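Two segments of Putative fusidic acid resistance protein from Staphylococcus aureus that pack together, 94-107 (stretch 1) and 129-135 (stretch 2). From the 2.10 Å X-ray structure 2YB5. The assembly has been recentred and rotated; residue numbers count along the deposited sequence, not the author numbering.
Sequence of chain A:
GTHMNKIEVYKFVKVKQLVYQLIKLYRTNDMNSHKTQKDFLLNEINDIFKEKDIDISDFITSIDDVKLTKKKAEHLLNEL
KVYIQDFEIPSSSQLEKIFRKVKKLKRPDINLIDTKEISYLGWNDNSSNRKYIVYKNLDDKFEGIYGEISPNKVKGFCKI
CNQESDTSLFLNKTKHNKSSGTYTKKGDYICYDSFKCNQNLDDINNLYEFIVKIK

Stretch 1 94-107: QLEKIFRKVKKLKR
Stretch 2, residues 129-135: NRKYIVY

Stretch 1 ends a helix and then packs as a turn and extended loop against one face of a strand in stretch 2. Residues 94–98 are helical, with Ile 98 N to Gln 94 O and Phe 99 N to Leu 95 O both 3.0 Å. Phe 99 leaves helical geometry (phi/psi -108/46) and opens a type I beta turn to Val 102, closed by Val 102 N to Phe 99 O at 2.9 Å; after the turn, Val 102 (-87/114) leads on through Lys 103 (-73/-36) to a segment that is extended from Lys 104 to Arg 107. In stretch 2, Asn 129 (48/52) precedes a strand from Arg 130 onward, with phi from -108 to -158 and psi from 123 to 169. The CA atoms of Leu 95 and Val 134 lie 8.6 Å apart, those of Lys 106 and Tyr 132 9.2 Å; stretch 1 thus runs from Leu 95 near Val 134 to Lys 106 near Tyr 132, and the register falls along stretch 2 as it rises along stretch 1. No direct hydrogen bond crosses between the stretches; the contact is mostly between side chains, with one water bridging, and buries 353 Å² in all.

Along the strand the side chains alternate: Arg 130, Tyr 132 and Val 134 point their CA-to-CB bonds toward stretch 1, while Ile 133 points away. Arg 130 is extended at first (chi1 and chi2 t), then bends at chi3 (-73°, m), and Arg 130 NH1 lies 3.8 Å from Val 102 CG2. Arg 130 NH1 also donates a hydrogen bond to Tyr 132 OH (3.1 Å, 154°), tying together two side chains on the same side of the strand. Lys 131 takes no part in the contact.

Tyr 132 (chi1 -68°, m; chi2 -88°) has the largest covered area, 99 Å². Leu 105, with chi1 t and chi2 p, lays its CD1 over one face of the ring, 3.4 Å from Tyr 132 CE1. The edge of the tyrosine ring meets the face of Phe 99 (chi1 -61°, m; chi2 -65°), with centroids 5.0 Å apart and planes at 71°; Phe 99 CZ is 3.8 Å from Tyr 132 CD1. Such a pairing sets the slightly positive ring hydrogens of one aromatic against the pi cloud of the other. At the phenol end, Val 102 (chi1 176°, t) brings CG1 to 3.5 Å from Tyr 132 OH. Tyr 132 OH donates to a water whose oxygen is 2.9 Å away, and this water in turn donates to Lys 104 O at 2.7 Å and accepts from Lys 106 N at 2.8 Å. The water thus satisfies two backbone groups of the loop and bridges them to the strand.

Ile 133 contributes its backbone: Ile 133 O lies 4.1 Å from Phe 99 CZ, near the plane of that ring. Val 134 (chi1 171°, t) is an apolar partner for the last part of the helix and for Phe 99 just beyond it. Val 134 CG2 is 3.6 Å from Phe 99 CE2, at the ring edge, and 3.9 Å from Leu 95 CD1 (chi1 t, chi2 p), while Val 134 CG1 is 4.4 Å from Ile 98 CD1 (chi1 m, chi2 t). Tyr 135 (chi1 60°, p) makes no contact with stretch 1.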

# COMPACT_ATOMS: atom_id res chain seq x y z
N GLN A 94 7.88 9.90 19.62
CA GLN A 94 7.51 8.51 19.30
C GLN A 94 8.50 7.87 18.31
O GLN A 94 8.90 6.75 18.47
CB GLN A 94 6.12 8.42 18.72
CG GLN A 94 4.97 8.65 19.68
CD GLN A 94 3.62 8.52 18.98
OE1 GLN A 94 3.26 9.34 18.13
NE2 GLN A 94 2.87 7.48 19.33
N LEU A 95 8.85 8.62 17.27
CA LEU A 95 9.83 8.21 16.27
C LEU A 95 11.20 7.95 16.90
O LEU A 95 11.84 6.93 16.63
CB LEU A 95 9.95 9.30 15.21
CG LEU A 95 10.31 8.95 13.78
CD1 LEU A 95 9.39 7.86 13.19
CD2 LEU A 95 10.21 10.22 12.95
N GLU A 96 11.65 8.88 17.73
CA GLU A 96 12.91 8.72 18.43
C GLU A 96 12.90 7.47 19.34
O GLU A 96 13.92 6.78 19.44
CB GLU A 96 13.27 10.00 19.20
CG GLU A 96 13.66 11.13 18.24
CD GLU A 96 13.58 12.53 18.83
OE1 GLU A 96 13.06 12.72 19.96
OE2 GLU A 96 14.04 13.45 18.14
N LYS A 97 11.75 7.16 19.94
CA LYS A 97 11.62 5.97 20.78
C LYS A 97 11.67 4.67 19.98
O LYS A 97 12.32 3.71 20.38
CB LYS A 97 10.32 6.02 21.59
CG LYS A 97 10.11 4.77 22.46
CD LYS A 97 9.18 5.08 23.62
CE LYS A 97 9.12 3.94 24.62
NZ LYS A 97 8.58 4.43 25.93
N ILE A 98 10.95 4.65 18.86
CA ILE A 98 10.98 3.50 17.96
C ILE A 98 12.41 3.20 17.52
O ILE A 98 12.84 2.05 17.51
CB ILE A 98 10.09 3.75 16.72
CG1 ILE A 98 8.62 3.76 17.14
CG2 ILE A 98 10.35 2.69 15.63
CD1 ILE A 98 7.69 4.38 16.08
N PHE A 99 13.17 4.25 17.19
CA PHE A 99 14.57 4.10 16.78
C PHE A 99 15.54 4.62 17.86
O PHE A 99 16.51 5.32 17.56
CB PHE A 99 14.79 4.80 15.44
CG PHE A 99 13.95 4.23 14.33
CD1 PHE A 99 14.16 2.93 13.90
CD2 PHE A 99 12.95 4.97 13.74
CE1 PHE A 99 13.39 2.39 12.90
CE2 PHE A 99 12.17 4.42 12.72
CZ PHE A 99 12.40 3.14 12.30
N ARG A 100 15.26 4.22 19.10
CA ARG A 100 15.97 4.67 20.32
C ARG A 100 17.50 4.56 20.23
O ARG A 100 18.22 5.41 20.76
CB ARG A 100 15.47 3.85 21.52
CG ARG A 100 16.18 4.07 22.86
CD ARG A 100 15.76 5.37 23.52
NE ARG A 100 14.37 5.31 23.98
CZ ARG A 100 13.97 4.82 25.16
NH1 ARG A 100 14.85 4.34 26.04
NH2 ARG A 100 12.68 4.81 25.45
N LYS A 101 17.99 3.51 19.57
CA LYS A 101 19.44 3.28 19.48
C LYS A 101 20.14 4.15 18.43
O LYS A 101 21.37 4.21 18.40
CB LYS A 101 19.74 1.81 19.20
CG LYS A 101 19.39 0.87 20.35
CD LYS A 101 19.73 -0.56 19.97
CE LYS A 101 19.33 -1.56 21.05
NZ LYS A 101 19.69 -2.97 20.65
N VAL A 102 19.37 4.81 17.56
CA VAL A 102 19.92 5.65 16.51
C VAL A 102 20.14 7.05 17.07
O VAL A 102 19.19 7.74 17.43
CB VAL A 102 18.99 5.69 15.28
CG1 VAL A 102 19.51 6.65 14.21
CG2 VAL A 102 18.82 4.29 14.71
N LYS A 103 21.41 7.45 17.17
CA LYS A 103 21.75 8.76 17.74
C LYS A 103 21.41 9.91 16.79
O LYS A 103 21.00 10.99 17.23
CB LYS A 103 23.24 8.80 18.11
N LYS A 104 21.58 9.68 15.49
CA LYS A 104 21.37 10.71 14.47
C LYS A 104 20.27 10.24 13.53
O LYS A 104 20.55 9.50 12.58
CB LYS A 104 22.69 10.95 13.71
CG LYS A 104 23.74 11.70 14.54
CD LYS A 104 25.16 11.60 13.97
CE LYS A 104 26.15 12.40 14.84
NZ LYS A 104 27.56 12.35 14.36
N LEU A 105 19.03 10.64 13.81
CA LEU A 105 17.87 10.13 13.06
C LEU A 105 17.35 11.15 12.06
O LEU A 105 16.73 12.14 12.43
CB LEU A 105 16.73 9.72 14.01
CG LEU A 105 15.46 9.17 13.32
CD1 LEU A 105 15.72 7.82 12.66
CD2 LEU A 105 14.27 9.07 14.28
N LYS A 106 17.58 10.89 10.78
CA LYS A 106 16.95 11.69 9.74
C LYS A 106 15.44 11.46 9.77
O LYS A 106 14.96 10.33 9.66
CB LYS A 106 17.48 11.34 8.35
CG LYS A 106 16.72 12.03 7.23
CD LYS A 106 17.48 12.07 5.92
CE LYS A 106 16.85 13.06 4.95
NZ LYS A 106 17.77 13.41 3.82
N ARG A 107 14.71 12.56 9.91
CA ARG A 107 13.26 12.52 9.91
C ARG A 107 12.73 12.60 8.47
O ARG A 107 13.39 13.17 7.59
CB ARG A 107 12.71 13.64 10.82
CG ARG A 107 12.57 13.17 12.28
CD ARG A 107 13.21 14.07 13.32
NE ARG A 107 12.38 15.22 13.64
CZ ARG A 107 12.41 15.92 14.78
NH1 ARG A 107 13.22 15.60 15.79
NH2 ARG A 107 11.60 16.96 14.91
N ASN A 129 23.16 5.39 3.67
CA ASN A 129 22.60 4.37 2.80
C ASN A 129 21.58 3.49 3.53
O ASN A 129 21.64 2.27 3.51
CB ASN A 129 23.73 3.57 2.17
CG ASN A 129 24.48 4.38 1.13
OD1 ASN A 129 23.95 4.66 0.06
ND2 ASN A 129 25.70 4.80 1.46
N ARG A 130 20.63 4.15 4.17
CA ARG A 130 19.68 3.49 5.04
C ARG A 130 18.26 3.74 4.55
O ARG A 130 17.99 4.76 3.91
CB ARG A 130 19.87 4.04 6.45
CG ARG A 130 19.10 3.32 7.55
CD ARG A 130 19.52 3.84 8.92
NE ARG A 130 20.86 3.39 9.30
CZ ARG A 130 21.44 3.64 10.48
NH1 ARG A 130 20.81 4.33 11.42
NH2 ARG A 130 22.65 3.18 10.71
N LYS A 131 17.36 2.80 4.81
CA LYS A 131 15.92 3.04 4.72
C LYS A 131 15.32 2.73 6.08
O LYS A 131 15.68 1.74 6.72
CB LYS A 131 15.23 2.20 3.62
CG LYS A 131 13.71 2.41 3.53
CD LYS A 131 13.00 1.42 2.62
CE LYS A 131 13.30 1.60 1.13
NZ LYS A 131 12.81 2.91 0.62
N TYR A 132 14.40 3.60 6.49
CA TYR A 132 13.60 3.42 7.69
C TYR A 132 12.18 3.10 7.26
O TYR A 132 11.68 3.68 6.29
CB TYR A 132 13.57 4.73 8.48
CG TYR A 132 14.87 5.12 9.09
CD1 TYR A 132 15.23 4.66 10.35
CD2 TYR A 132 15.75 5.98 8.44
CE1 TYR A 132 16.40 5.02 10.93
CE2 TYR A 132 16.94 6.35 9.02
CZ TYR A 132 17.26 5.86 10.27
OH TYR A 132 18.44 6.21 10.88
N ILE A 133 11.52 2.19 7.98
CA ILE A 133 10.15 1.81 7.69
C ILE A 133 9.34 1.82 8.98
O ILE A 133 9.70 1.15 9.92
CB ILE A 133 10.08 0.41 7.02
CG1 ILE A 133 10.55 0.49 5.56
CG2 ILE A 133 8.66 -0.17 7.10
CD1 ILE A 133 11.08 -0.84 4.98
N VAL A 134 8.26 2.59 9.01
CA VAL A 134 7.38 2.68 10.17
C VAL A 134 5.96 2.29 9.73
O VAL A 134 5.52 2.63 8.63
CB VAL A 134 7.40 4.10 10.80
CG1 VAL A 134 6.33 4.27 11.88
CG2 VAL A 134 8.80 4.40 11.39
N TYR A 135 5.28 1.56 10.61
CA TYR A 135 3.94 1.04 10.37
C TYR A 135 3.23 0.74 11.70
O TYR A 135 3.84 0.76 12.78
CB TYR A 135 4.01 -0.24 9.51
CG TYR A 135 4.82 -1.35 10.17
CD1 TYR A 135 4.21 -2.26 11.02
CD2 TYR A 135 6.19 -1.47 9.95
CE1 TYR A 135 4.94 -3.27 11.63
CE2 TYR A 135 6.93 -2.45 10.58
CZ TYR A 135 6.29 -3.35 11.41
OH TYR A 135 6.98 -4.35 12.04
O HOH W 1 19.42 8.82 10.18